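Local coordinates for protein acetyl xylan esterase (Paenibacillus sp. R4, PDB 6AGQ) that probably removes acetyl groups from xylan as an esterase of the alpha/beta-hydrolase superfamily, assembled from six copies of the chain, at residues 61-65 / 159-164; 71-75 / 99-105; 138-143 / 228-232; 212-217 / 280-285. One frame throughout, in Å; residues are numbered along the deposited sequence.

Interaction 1 (61-65 / 159-164); sequences VYDGA and LDCIRA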
loop_
_atom_site.group_PDB
_atom_site.type_symbol
_atom_site.label_atom_id
_atom_site.label_comp_id
_atom_site.label_asym_id
_atom_site.label_seq_id
_atom_site.Cartn_x
_atom_site.Cartn_y
_atom_site.Cartn_z
ATOM N N VAL A 61 -2.479 -11.681 41.845
ATOM C CA VAL A 61 -1.023 -11.565 41.644
ATOM C C VAL A 61 -0.342 -12.776 42.289
ATOM O O VAL A 61 -0.736 -13.211 43.398
ATOM C CB VAL A 61 -0.453 -10.189 42.087
ATOM C CG1 VAL A 61 -0.716 -9.877 43.552
ATOM C CG2 VAL A 61 1.035 -10.101 41.783
ATOM N N TYR A 62 0.552 -13.419 41.533
ATOM C CA TYR A 62 1.462 -14.393 42.101
ATOM C C TYR A 62 2.888 -14.124 41.656
ATOM O O TYR A 62 3.116 -13.531 40.637
ATOM C CB TYR A 62 1.010 -15.860 41.830
ATOM C CG TYR A 62 0.976 -16.266 40.371
ATOM C CD1 TYR A 62 -0.175 -16.093 39.594
ATOM C CD2 TYR A 62 2.093 -16.826 39.761
ATOM C CE1 TYR A 62 -0.176 -16.415 38.249
ATOM C CE2 TYR A 62 2.095 -17.160 38.431
ATOM C CZ TYR A 62 0.947 -16.988 37.674
ATOM O OH TYR A 62 0.973 -17.324 36.319
ATOM N N ASP A 63 3.854 -14.601 42.399
ATOM C CA ASP A 63 5.290 -14.431 42.005
ATOM C C ASP A 63 5.715 -15.455 40.929
ATOM O O ASP A 63 5.398 -16.656 41.020
ATOM C CB ASP A 63 6.223 -14.630 43.199
ATOM C CG ASP A 63 6.200 -13.458 44.199
ATOM O OD1 ASP A 63 5.495 -12.443 43.987
ATOM O OD2 ASP A 63 6.927 -13.585 45.208
ATOM N N GLY A 64 6.463 -14.980 39.934
ATOM C CA GLY A 64 7.197 -15.866 39.060
ATOM C C GLY A 64 8.391 -16.444 39.816
ATOM O O GLY A 64 8.662 -16.081 40.966
ATOM N N ALA A 65 9.105 -17.318 39.146
ATOM C CA ALA A 65 10.250 -17.995 39.727
ATOM C C ALA A 65 11.357 -17.029 40.106
ATOM O O ALA A 65 11.990 -17.248 41.126
ATOM C CB ALA A 65 10.778 -19.056 38.776
ATOM N N LEU A 159 7.922 -20.777 32.630
ATOM C CA LEU A 159 7.773 -21.039 34.076
ATOM C C LEU A 159 6.597 -20.293 34.711
ATOM O O LEU A 159 5.922 -20.848 35.580
ATOM C CB LEU A 159 9.088 -20.660 34.802
ATOM C CG LEU A 159 10.270 -21.513 34.408
ATOM C CD1 LEU A 159 11.527 -21.014 35.100
ATOM C CD2 LEU A 159 10.093 -23.000 34.697
ATOM N N ASP A 160 6.399 -19.015 34.371
ATOM C CA ASP A 160 5.189 -18.256 34.853
ATOM C C ASP A 160 3.890 -18.989 34.477
ATOM O O ASP A 160 2.929 -19.018 35.267
ATOM C CB ASP A 160 5.090 -16.889 34.250
ATOM C CG ASP A 160 6.280 -15.978 34.586
ATOM O OD1 ASP A 160 6.975 -16.215 35.616
ATOM O OD2 ASP A 160 6.545 -15.011 33.780
ATOM N N CYS A 161 3.899 -19.604 33.275
ATOM C CA CYS A 161 2.763 -20.304 32.706
ATOM C C CYS A 161 2.481 -21.591 33.410
ATOM O O CYS A 161 1.339 -22.009 33.417
ATOM C CB CYS A 161 2.904 -20.528 31.174
ATOM S SG CYS A 161 2.851 -18.981 30.208
ATOM N N ILE A 162 3.526 -22.257 33.912
ATOM C CA ILE A 162 3.368 -23.471 34.733
ATOM C C ILE A 162 2.913 -23.078 36.146
ATOM O O ILE A 162 2.083 -23.755 36.822
ATOM C CB ILE A 162 4.710 -24.269 34.774
ATOM C CG1 ILE A 162 4.893 -25.043 33.441
ATOM C CG2 ILE A 162 4.812 -25.219 35.994
ATOM C CD1 ILE A 162 6.344 -25.489 33.228
ATOM N N ARG A 163 3.461 -21.964 36.608
ATOM C CA ARG A 163 3.027 -21.437 37.887
ATOM C C ARG A 163 1.556 -20.960 37.892
ATOM O O ARG A 163 0.933 -21.003 38.959
ATOM C CB ARG A 163 4.014 -20.369 38.357
ATOM C CG ARG A 163 5.342 -20.994 38.715
ATOM C CD ARG A 163 6.451 -19.976 38.786
ATOM N NE ARG A 163 6.398 -19.220 40.037
ATOM C CZ ARG A 163 6.822 -19.635 41.221
ATOM N NH1 ARG A 163 7.389 -20.852 41.393
ATOM N NH2 ARG A 163 6.705 -18.795 42.252
ATOM N N ALA A 164 0.989 -20.569 36.749
ATOM C CA ALA A 164 -0.466 -20.407 36.638
ATOM C C ALA A 164 -1.245 -21.713 36.919
ATOM O O ALA A 164 -2.321 -21.705 37.470
ATOM C CB ALA A 164 -0.844 -19.850 35.280
#

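Interaction 2 (71-75 / 99-105); sequences HGWYV and RGYPNEL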
loop_
_atom_site.group_PDB
_atom_site.type_symbol
_atom_site.label_atom_id
_atom_site.label_comp_id
_atom_site.label_asym_id
_atom_site.label_seq_id
_atom_site.Cartn_x
_atom_site.Cartn_y
_atom_site.Cartn_z
ATOM N N HIS A 71 0.336 -10.572 37.158
ATOM C CA HIS A 71 -1.076 -10.229 37.353
ATOM C C HIS A 71 -2.068 -11.019 36.506
ATOM O O HIS A 71 -1.788 -11.491 35.397
ATOM C CB HIS A 71 -1.302 -8.750 37.126
ATOM C CG HIS A 71 -0.491 -7.901 38.028
ATOM N ND1 HIS A 71 0.847 -7.662 37.797
ATOM C CD2 HIS A 71 -0.786 -7.313 39.208
ATOM C CE1 HIS A 71 1.331 -6.918 38.772
ATOM N NE2 HIS A 71 0.369 -6.709 39.648
ATOM N N GLY A 72 -3.237 -11.203 37.053
ATOM C CA GLY A 72 -4.288 -11.877 36.342
ATOM C C GLY A 72 -5.686 -11.581 36.843
ATOM O O GLY A 72 -5.924 -10.714 37.741
ATOM N N TRP A 73 -6.614 -12.287 36.205
ATOM C CA TRP A 73 -7.999 -12.231 36.551
ATOM C C TRP A 73 -8.417 -13.673 36.735
ATOM O O TRP A 73 -8.179 -14.454 35.865
ATOM C CB TRP A 73 -8.869 -11.615 35.451
ATOM C CG TRP A 73 -8.695 -10.185 35.086
ATOM C CD1 TRP A 73 -8.382 -9.720 33.878
ATOM C CD2 TRP A 73 -8.943 -9.037 35.917
ATOM N NE1 TRP A 73 -8.392 -8.352 33.876
ATOM C CE2 TRP A 73 -8.711 -7.900 35.126
ATOM C CE3 TRP A 73 -9.307 -8.868 37.246
ATOM C CZ2 TRP A 73 -8.818 -6.562 35.629
ATOM C CZ3 TRP A 73 -9.449 -7.544 37.752
ATOM C CH2 TRP A 73 -9.189 -6.416 36.930
ATOM N N TYR A 74 -9.086 -13.966 37.843
ATOM C CA TYR A 74 -9.598 -15.290 38.167
ATOM C C TYR A 74 -11.100 -15.107 38.348
ATOM O O TYR A 74 -11.525 -14.216 39.048
ATOM C CB TYR A 74 -8.979 -15.810 39.469
ATOM C CG TYR A 74 -9.543 -17.140 39.950
ATOM C CD1 TYR A 74 -9.359 -18.299 39.187
ATOM C CD2 TYR A 74 -10.157 -17.258 41.171
ATOM C CE1 TYR A 74 -9.836 -19.521 39.575
ATOM C CE2 TYR A 74 -10.655 -18.507 41.604
ATOM C CZ TYR A 74 -10.496 -19.628 40.789
ATOM O OH TYR A 74 -10.966 -20.864 41.163
ATOM N N VAL A 75 -11.877 -15.895 37.653
ATOM C CA VAL A 75 -13.334 -15.745 37.549
ATOM C C VAL A 75 -13.967 -17.102 37.857
ATOM O O VAL A 75 -13.501 -18.181 37.337
ATOM C CB VAL A 75 -13.744 -15.265 36.126
ATOM C CG1 VAL A 75 -15.217 -15.169 36.002
ATOM C CG2 VAL A 75 -13.154 -13.893 35.797
ATOM N N ARG A 99 -3.785 -9.601 30.132
ATOM C CA ARG A 99 -4.834 -10.399 30.757
ATOM C C ARG A 99 -6.251 -10.007 30.332
ATOM O O ARG A 99 -7.214 -10.716 30.645
ATOM C CB ARG A 99 -4.663 -10.279 32.265
ATOM C CG ARG A 99 -4.927 -8.877 32.838
ATOM C CD ARG A 99 -4.882 -8.828 34.378
ATOM N NE ARG A 99 -4.762 -7.445 34.818
ATOM C CZ ARG A 99 -5.063 -6.960 36.020
ATOM N NH1 ARG A 99 -5.488 -7.738 37.023
ATOM N NH2 ARG A 99 -4.937 -5.651 36.216
ATOM N N GLY A 100 -6.369 -8.874 29.634
ATOM C CA GLY A 100 -7.644 -8.367 29.116
ATOM C C GLY A 100 -8.657 -7.940 30.179
ATOM O O GLY A 100 -8.298 -7.397 31.237
ATOM N N TYR A 101 -9.929 -8.277 29.952
ATOM C CA TYR A 101 -10.986 -7.764 30.811
ATOM C C TYR A 101 -11.748 -8.963 31.290
ATOM O O TYR A 101 -11.848 -9.942 30.559
ATOM C CB TYR A 101 -11.883 -6.745 30.033
ATOM C CG TYR A 101 -11.105 -5.582 29.440
ATOM C CD1 TYR A 101 -10.491 -5.676 28.166
ATOM C CD2 TYR A 101 -10.969 -4.381 30.147
ATOM C CE1 TYR A 101 -9.759 -4.615 27.636
ATOM C CE2 TYR A 101 -10.247 -3.307 29.621
ATOM C CZ TYR A 101 -9.653 -3.422 28.375
ATOM O OH TYR A 101 -8.945 -2.328 27.889
ATOM N N PRO A 102 -12.291 -8.902 32.516
ATOM C CA PRO A 102 -12.943 -10.097 33.058
ATOM C C PRO A 102 -14.174 -10.598 32.289
ATOM O O PRO A 102 -14.441 -11.806 32.285
ATOM C CB PRO A 102 -13.349 -9.667 34.481
ATOM C CG PRO A 102 -12.545 -8.433 34.783
ATOM C CD PRO A 102 -12.219 -7.794 33.490
ATOM N N ASN A 103 -14.919 -9.704 31.622
ATOM C CA ASN A 103 -16.108 -10.145 30.824
ATOM C C ASN A 103 -15.771 -11.175 29.715
ATOM O O ASN A 103 -16.629 -11.943 29.314
ATOM C CB ASN A 103 -16.840 -8.946 30.175
ATOM C CG ASN A 103 -15.958 -8.207 29.178
ATOM O OD1 ASN A 103 -15.061 -7.510 29.570
ATOM N ND2 ASN A 103 -16.168 -8.440 27.905
ATOM N N GLU A 104 -14.525 -11.196 29.249
ATOM C CA GLU A 104 -14.064 -12.193 28.296
ATOM C C GLU A 104 -13.899 -13.587 28.858
ATOM O O GLU A 104 -13.643 -14.519 28.105
ATOM C CB GLU A 104 -12.685 -11.794 27.752
ATOM C CG GLU A 104 -12.596 -10.446 27.042
ATOM C CD GLU A 104 -11.154 -10.161 26.638
ATOM O OE1 GLU A 104 -10.418 -11.154 26.382
ATOM O OE2 GLU A 104 -10.741 -8.970 26.602
ATOM N N LEU A 105 -13.973 -13.756 30.167
ATOM C CA LEU A 105 -13.965 -15.072 30.779
ATOM C C LEU A 105 -15.379 -15.548 31.186
ATOM O O LEU A 105 -15.544 -16.675 31.636
ATOM C CB LEU A 105 -13.056 -15.038 31.995
ATOM C CG LEU A 105 -11.624 -14.548 31.739
ATOM C CD1 LEU A 105 -10.793 -14.483 33.024
ATOM C CD2 LEU A 105 -10.952 -15.466 30.722
#

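Interaction 3 (138-143 / 228-232); sequences IPGWMT and EIKNW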
loop_
_atom_site.group_PDB
_atom_site.type_symbol
_atom_site.label_atom_id
_atom_site.label_comp_id
_atom_site.label_asym_id
_atom_site.label_seq_id
_atom_site.Cartn_x
_atom_site.Cartn_y
_atom_site.Cartn_z
ATOM N N ILE A 138 16.224 -6.370 19.533
ATOM C CA ILE A 138 15.294 -5.799 18.581
ATOM C C ILE A 138 14.074 -5.373 19.400
ATOM O O ILE A 138 13.684 -6.106 20.309
ATOM C CB ILE A 138 14.884 -6.899 17.561
ATOM C CG1 ILE A 138 16.121 -7.462 16.839
ATOM C CG2 ILE A 138 13.855 -6.422 16.542
ATOM C CD1 ILE A 138 17.068 -6.460 16.208
ATOM N N PRO A 139 13.422 -4.233 19.055
ATOM C CA PRO A 139 12.207 -3.892 19.815
ATOM C C PRO A 139 11.238 -5.068 19.887
ATOM O O PRO A 139 11.028 -5.709 18.886
ATOM C CB PRO A 139 11.573 -2.751 19.005
ATOM C CG PRO A 139 12.708 -2.169 18.203
ATOM C CD PRO A 139 13.601 -3.350 17.895
ATOM N N GLY A 140 10.632 -5.295 21.053
ATOM C CA GLY A 140 9.926 -6.555 21.373
ATOM C C GLY A 140 10.683 -7.432 22.355
ATOM O O GLY A 140 11.555 -6.972 23.067
ATOM N N TRP A 141 10.379 -8.708 22.375
ATOM C CA TRP A 141 10.894 -9.633 23.391
ATOM C C TRP A 141 11.524 -10.898 22.813
ATOM O O TRP A 141 12.264 -11.546 23.532
ATOM C CB TRP A 141 9.745 -9.996 24.391
ATOM C CG TRP A 141 9.139 -8.769 24.988
ATOM C CD1 TRP A 141 9.658 -8.045 25.993
ATOM C CD2 TRP A 141 7.990 -8.058 24.536
ATOM N NE1 TRP A 141 8.873 -6.967 26.252
ATOM C CE2 TRP A 141 7.855 -6.938 25.346
ATOM C CE3 TRP A 141 7.056 -8.273 23.541
ATOM C CZ2 TRP A 141 6.824 -6.028 25.195
ATOM C CZ3 TRP A 141 6.046 -7.373 23.376
ATOM C CH2 TRP A 141 5.927 -6.258 24.199
ATOM N N MET A 142 11.316 -11.195 21.532
ATOM C CA MET A 142 11.795 -12.474 20.902
ATOM C C MET A 142 13.321 -12.666 20.893
ATOM O O MET A 142 13.796 -13.815 20.719
ATOM C CB MET A 142 11.434 -12.525 19.400
ATOM C CG MET A 142 9.976 -12.504 19.009
ATOM S SD MET A 142 9.062 -13.843 19.781
ATOM C CE MET A 142 9.729 -15.182 18.780
ATOM N N THR A 143 14.085 -11.577 20.964
ATOM C CA THR A 143 15.574 -11.648 20.830
ATOM C C THR A 143 16.339 -11.433 22.152
ATOM O O THR A 143 17.552 -11.487 22.200
ATOM C CB THR A 143 16.059 -10.660 19.774
ATOM O OG1 THR A 143 15.824 -9.338 20.250
ATOM C CG2 THR A 143 15.290 -10.821 18.500
ATOM N N GLU A 228 11.432 -10.223 14.018
ATOM C CA GLU A 228 12.462 -9.788 14.983
ATOM C C GLU A 228 13.683 -10.717 14.891
ATOM O O GLU A 228 14.801 -10.288 15.021
ATOM C CB GLU A 228 11.908 -9.824 16.415
ATOM C CG GLU A 228 10.774 -8.836 16.700
ATOM C CD GLU A 228 10.199 -8.949 18.136
ATOM O OE1 GLU A 228 10.938 -9.285 19.071
ATOM O OE2 GLU A 228 8.991 -8.673 18.356
ATOM N N ILE A 229 13.471 -11.992 14.634
ATOM C CA ILE A 229 14.622 -12.910 14.491
ATOM C C ILE A 229 15.431 -12.577 13.245
ATOM O O ILE A 229 16.654 -12.568 13.288
ATOM C CB ILE A 229 14.143 -14.346 14.486
ATOM C CG1 ILE A 229 13.617 -14.724 15.881
ATOM C CG2 ILE A 229 15.269 -15.261 14.203
ATOM C CD1 ILE A 229 12.726 -15.924 15.843
ATOM N N LYS A 230 14.752 -12.278 12.143
ATOM C CA LYS A 230 15.422 -11.871 10.924
ATOM C C LYS A 230 16.156 -10.534 11.200
ATOM O O LYS A 230 17.333 -10.366 10.845
ATOM C CB LYS A 230 14.387 -11.791 9.758
ATOM C CG LYS A 230 14.934 -11.316 8.420
ATOM C CD LYS A 230 13.892 -10.601 7.542
ATOM C CE LYS A 230 13.702 -9.184 8.037
ATOM N NZ LYS A 230 12.656 -8.405 7.325
ATOM N N ASN A 231 15.498 -9.601 11.894
ATOM C CA ASN A 231 16.157 -8.308 12.225
ATOM C C ASN A 231 17.319 -8.483 13.198
ATOM O O ASN A 231 18.290 -7.849 13.061
ATOM C CB ASN A 231 15.127 -7.305 12.687
ATOM C CG ASN A 231 14.171 -6.936 11.578
ATOM O OD1 ASN A 231 14.352 -7.352 10.454
ATOM N ND2 ASN A 231 13.138 -6.219 11.889
ATOM N N TRP A 232 17.265 -9.446 14.107
ATOM C CA TRP A 232 18.483 -9.818 14.867
ATOM C C TRP A 232 19.671 -10.070 13.935
ATOM O O TRP A 232 20.715 -9.448 14.102
ATOM C CB TRP A 232 18.268 -11.033 15.779
ATOM C CG TRP A 232 19.356 -11.194 16.758
ATOM C CD1 TRP A 232 19.444 -10.582 17.941
ATOM C CD2 TRP A 232 20.571 -11.972 16.614
ATOM N NE1 TRP A 232 20.601 -10.918 18.560
ATOM C CE2 TRP A 232 21.303 -11.795 17.777
ATOM C CE3 TRP A 232 21.066 -12.838 15.627
ATOM C CZ2 TRP A 232 22.556 -12.398 17.988
ATOM C CZ3 TRP A 232 22.316 -13.433 15.804
ATOM C CH2 TRP A 232 23.054 -13.207 16.999
HETATM O O HOH W 1 13.252 -8.731 20.300
HETATM O O HOH W 2 19.420 -9.935 21.425
#

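Interaction 4 (212-217 / 280-285); sequences CHFRRS and STCFAA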
loop_
_atom_site.group_PDB
_atom_site.type_symbol
_atom_site.label_atom_id
_atom_site.label_comp_id
_atom_site.label_asym_id
_atom_site.label_seq_id
_atom_site.Cartn_x
_atom_site.Cartn_y
_atom_site.Cartn_z
ATOM N N CYS A 212 6.426 -21.984 16.954
ATOM C CA CYS A 212 6.531 -23.349 16.408
ATOM C C CYS A 212 7.416 -23.304 15.178
ATOM O O CYS A 212 7.348 -22.376 14.377
ATOM C CB CYS A 212 5.175 -23.969 16.019
ATOM S SG CYS A 212 3.969 -24.182 17.390
ATOM N N HIS A 213 8.200 -24.364 15.036
ATOM C CA HIS A 213 9.067 -24.602 13.929
ATOM C C HIS A 213 9.849 -23.355 13.516
ATOM O O HIS A 213 9.717 -22.905 12.374
ATOM C CB HIS A 213 8.210 -25.227 12.805
ATOM C CG HIS A 213 9.003 -25.992 11.800
ATOM N ND1 HIS A 213 10.338 -26.299 11.980
ATOM C CD2 HIS A 213 8.646 -26.540 10.614
ATOM C CE1 HIS A 213 10.781 -26.973 10.928
ATOM N NE2 HIS A 213 9.777 -27.119 10.079
ATOM N N PHE A 214 10.608 -22.789 14.476
ATOM C CA PHE A 214 11.291 -21.477 14.321
ATOM C C PHE A 214 12.082 -21.219 13.027
ATOM O O PHE A 214 11.986 -20.151 12.435
ATOM C CB PHE A 214 12.226 -21.181 15.483
ATOM C CG PHE A 214 11.520 -20.730 16.754
ATOM C CD1 PHE A 214 10.955 -19.458 16.843
ATOM C CD2 PHE A 214 11.452 -21.568 17.856
ATOM C CE1 PHE A 214 10.332 -19.024 17.997
ATOM C CE2 PHE A 214 10.826 -21.156 19.012
ATOM C CZ PHE A 214 10.262 -19.876 19.083
ATOM N N ARG A 215 12.926 -22.145 12.643
ATOM C CA ARG A 215 13.786 -21.953 11.501
ATOM C C ARG A 215 12.979 -21.880 10.190
ATOM O O ARG A 215 13.314 -21.132 9.299
ATOM C CB ARG A 215 14.805 -23.069 11.445
ATOM C CG ARG A 215 15.914 -22.824 10.425
ATOM C CD ARG A 215 16.628 -24.134 10.128
ATOM N NE ARG A 215 17.591 -24.455 11.177
ATOM C CZ ARG A 215 18.832 -23.971 11.228
ATOM N NH1 ARG A 215 19.322 -23.110 10.307
ATOM N NH2 ARG A 215 19.591 -24.346 12.227
ATOM N N ARG A 216 11.874 -22.582 10.110
ATOM C CA ARG A 216 10.996 -22.462 8.951
ATOM C C ARG A 216 10.193 -21.145 8.942
ATOM O O ARG A 216 10.116 -20.469 7.921
ATOM C CB ARG A 216 10.096 -23.668 8.817
ATOM C CG ARG A 216 9.284 -23.634 7.532
ATOM C CD ARG A 216 8.407 -24.868 7.381
ATOM N NE ARG A 216 7.446 -24.646 6.305
ATOM C CZ ARG A 216 7.702 -24.788 4.991
ATOM N NH1 ARG A 216 6.751 -24.496 4.110
ATOM N NH2 ARG A 216 8.880 -25.214 4.542
ATOM N N SER A 217 9.578 -20.809 10.061
ATOM C CA SER A 217 8.904 -19.527 10.216
ATOM C C SER A 217 9.775 -18.411 9.678
ATOM O O SER A 217 9.341 -17.657 8.812
ATOM C CB SER A 217 8.606 -19.294 11.659
ATOM O OG SER A 217 7.754 -20.315 12.141
ATOM N N SER A 280 2.019 -24.391 7.783
ATOM C CA SER A 280 3.007 -25.494 7.853
ATOM C C SER A 280 3.678 -25.613 9.196
ATOM O O SER A 280 4.085 -26.712 9.619
ATOM C CB SER A 280 4.083 -25.368 6.796
ATOM O OG SER A 280 4.722 -24.090 6.845
ATOM N N THR A 281 3.809 -24.512 9.898
ATOM C CA THR A 281 4.448 -24.538 11.221
ATOM C C THR A 281 3.448 -25.045 12.293
ATOM O O THR A 281 3.814 -25.732 13.231
ATOM C CB THR A 281 5.090 -23.188 11.600
ATOM O OG1 THR A 281 4.109 -22.127 11.696
ATOM C CG2 THR A 281 6.191 -22.839 10.577
ATOM N N CYS A 282 2.181 -24.725 12.101
ATOM C CA CYS A 282 1.101 -25.193 12.954
ATOM C C CYS A 282 0.924 -26.691 12.775
ATOM O O CYS A 282 0.884 -27.417 13.781
ATOM C CB CYS A 282 -0.161 -24.408 12.667
ATOM S SG CYS A 282 -0.006 -22.682 13.219
ATOM N N PHE A 283 0.866 -27.148 11.518
ATOM C CA PHE A 283 0.783 -28.576 11.191
ATOM C C PHE A 283 1.961 -29.406 11.701
ATOM O O PHE A 283 1.741 -30.511 12.242
ATOM C CB PHE A 283 0.503 -28.840 9.703
ATOM C CG PHE A 283 -0.965 -29.000 9.393
ATOM C CD1 PHE A 283 -1.651 -30.107 9.837
ATOM C CD2 PHE A 283 -1.683 -28.003 8.702
ATOM C CE1 PHE A 283 -3.011 -30.243 9.581
ATOM C CE2 PHE A 283 -3.040 -28.132 8.450
ATOM C CZ PHE A 283 -3.702 -29.253 8.887
ATOM N N ALA A 284 3.169 -28.847 11.637
ATOM C CA ALA A 284 4.344 -29.487 12.161
ATOM C C ALA A 284 4.280 -29.859 13.641
ATOM O O ALA A 284 4.707 -30.974 14.021
ATOM C CB ALA A 284 5.559 -28.595 11.908
ATOM N N ALA A 285 3.834 -28.934 14.496
ATOM C CA ALA A 285 3.530 -29.287 15.905
ATOM C C ALA A 285 2.321 -30.271 16.043
ATOM O O ALA A 285 2.465 -31.315 16.700
ATOM C CB ALA A 285 3.307 -28.019 16.778
#

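Interaction 1 (61-65 / 159-164)
L159 meets A65 just past the end of strand 55-63, where the chain runs by helix 153-170, one of the helices laid against the central sheet of this alpha/beta-hydrolase fold; L159 CD1 comes within 4.2 Å of A65 CB. The short strand and helix segments run at 123° to each other, neither parallel nor fully antiparallel. One residue on, D160 works with both its side chain and its backbone. Its OD1 sits 3.5 Å from G64 CA, so close that any CB on G64 would collide with it, while OD2 turns to a salt bridge with R121 on the same chain. Its carbonyl O takes the hydroxyl of Y62, with Y62 OH 2.8 Å from D160 O, as well as the helical N-H of A164; the two donors arrive from opposite faces of the carbonyl plane. R163 then reaches across to the strand. A bend at its third torsion (chi3 78°) swings the guanidinium back so that NE and NH2 both bond one atom, D63 O, at 2.9 Å and 2.8 Å. That oxygen lies almost in the guanidinium plane, a side-on grip that limits rotation of the group. A65 covers one guanidinium face, and NH1 is held by S35 OG and K38 O. The same arginine also touches the tyrosine: R163 CB is 3.7 Å from Y62 CE2, with ring and guanidinium planes turned 47° apart. A164 finishes the walk at the hydroxyl end of the tyrosine, its CB 3.3 Å from Y62 OH.

Interaction 2 (71-75 / 99-105)
W73 NE1 donates to G100 O over 2.8 Å, pinning an indole of strand 69-77 to the loop that follows strand 86-92 in the alpha/beta-hydrolase sheet. G100 O lies near the ring plane, but the N-H approaches from above the carbonyl plane. This edge bond fixes the rotation of an indole covered on both faces. On one face the guanidinium of R99 lies flat, its plane only 7° from that of the ring, in a cation-pi stack with R99 CZ 4.1 Å from the centroid of the six-membered ring. The arginine gets there by running straight from CG to NE, which also lays CD over the five-membered ring as a CH-pi contact. From the opposite face P102 CG points at the six-membered ring, 3.9 Å from its centroid. R99 is tied down further: R99 NH1 reaches G72 O at 3.1 Å and forms a salt bridge with D59, while H71 CB rests on the guanidinium face turned away from W73. G100 has a positive phi, and a CB there would run into E104 OE2. Just beyond, Y101 packs on F308 of a neighbouring subunit, so the loop has one side in an interface. Further along the strand the contact is mainly apolar, as V75 CG2 nestles against L105 CD1 at 3.7 Å.

Interaction 3 (138-143 / 228-232)
E228 reaches out of helix 226-236 into the turn of loop 138-143, joining a helical stretch inserted between sheet strands 203-207 and 265-271 of the alpha/beta-hydrolase fold to the long loop after strand 114-118. Its CB rests between I138 CG2, 3.9 Å away, and M142 CB. CG continues past the same methyl, the isoleucine and glutamate sliding by each other in opposite directions, and the extended chain (chi2 177°) carries the carboxylate out to the loop backbone. There CD lies 3.4 Å from P139 O. At the tip OE1 accepts the backbone N-H of M142, M142 N lying 3.1 Å off on the syn side and 26° out of the carboxylate plane. A water also donates to OE1, at 2.7 Å, while bonding I138 O and T143 N, so the carboxylate gathers three backbone groups of the turn directly or through one water. OE2 shares a weak hydrogen bond with Y95 OH, and G140 lies so near it that a CB would clash. With E228 cut back to an alanine, M142 N would probably lose its acceptor here, the bridging water one of its two, and a gap would open inside the turn. The loop braces itself as well, I138 N donating to T143 OG1. P139 and W141 carry the turn on to a neighbouring subunit. Around the glutamate, I138 CD1 lies 3.6 Å from N231 C, and M142 CE faces I229 CD1. W232 closes the contact: T143 CB stands 3.9 Å from W232 CD1.

Interaction 4 (212-217 / 280-285)
R216 and S280 supply the hydrogen bonding between two short helices of the alpha/beta-hydrolase fold: helix 214-219, which follows sheet strand 203-207, and helix 279-286, which lies between strands 265-271 and 293-298 along the chain. R216 NE donates to S280 OG at 2.8 Å and nearly straight, 170° at the hydrogen, with the hydroxyl close to the guanidinium plane. A second bond from NH1 to the same oxygen is long and weak. The arginine spans the gap because its chain is stretched from CG to NE, with CG trans to the backbone N (chi1 -174°). Replacing R216 with a leucine is likely to leave S280 OG without this donor and its hydroxyl free to turn.

Van der Waals packing centres on T281, whose methyl is wedged against the start of the other helix. T281 CG2 lies 3.4 Å from S217 OG and 3.8 Å from H213 CB, while T281 OG1 turns back to P278 O. H213 occupies the N-cap position of its helix; R216 CB covers one face of its imidazole, whose CD2 is 3.9 Å from A284 CB. Its NE2 bonds Y14 OH, and D254 accepts the backbone N-H groups of H213 and F214, holding the helix start. A zinc ion lies about 6 Å from the H213 side chain, too far for direct coordination.

C212 ends the contact before the helix: its CB is 3.6 Å from T281 O, and its SG touches A285 CB at 3.9 Å.

How the interactions relate
Interactions 1 and 2 share the first part of the sheet: strands 55-63 and 69-77 are neighbours there, the centres of the two contacts lie 16 Å apart, and V61 touches H71. Along the chain interaction 2 falls between the two segments of interaction 1. Interactions 3 and 4 form a second pair, 18 Å between centres, their segments alternating along the chain; F214 packs on M142 and I229, linking helices 214-219 and 226-236. Between the pairs, interactions 1 and 4 lie on opposite sides of the chain's centre, 26 Å apart. One pair thus ties the early strands to a helix and a loop; the other joins the helices that follow strand 203-207 to loop 138-143 and to helix 279-286.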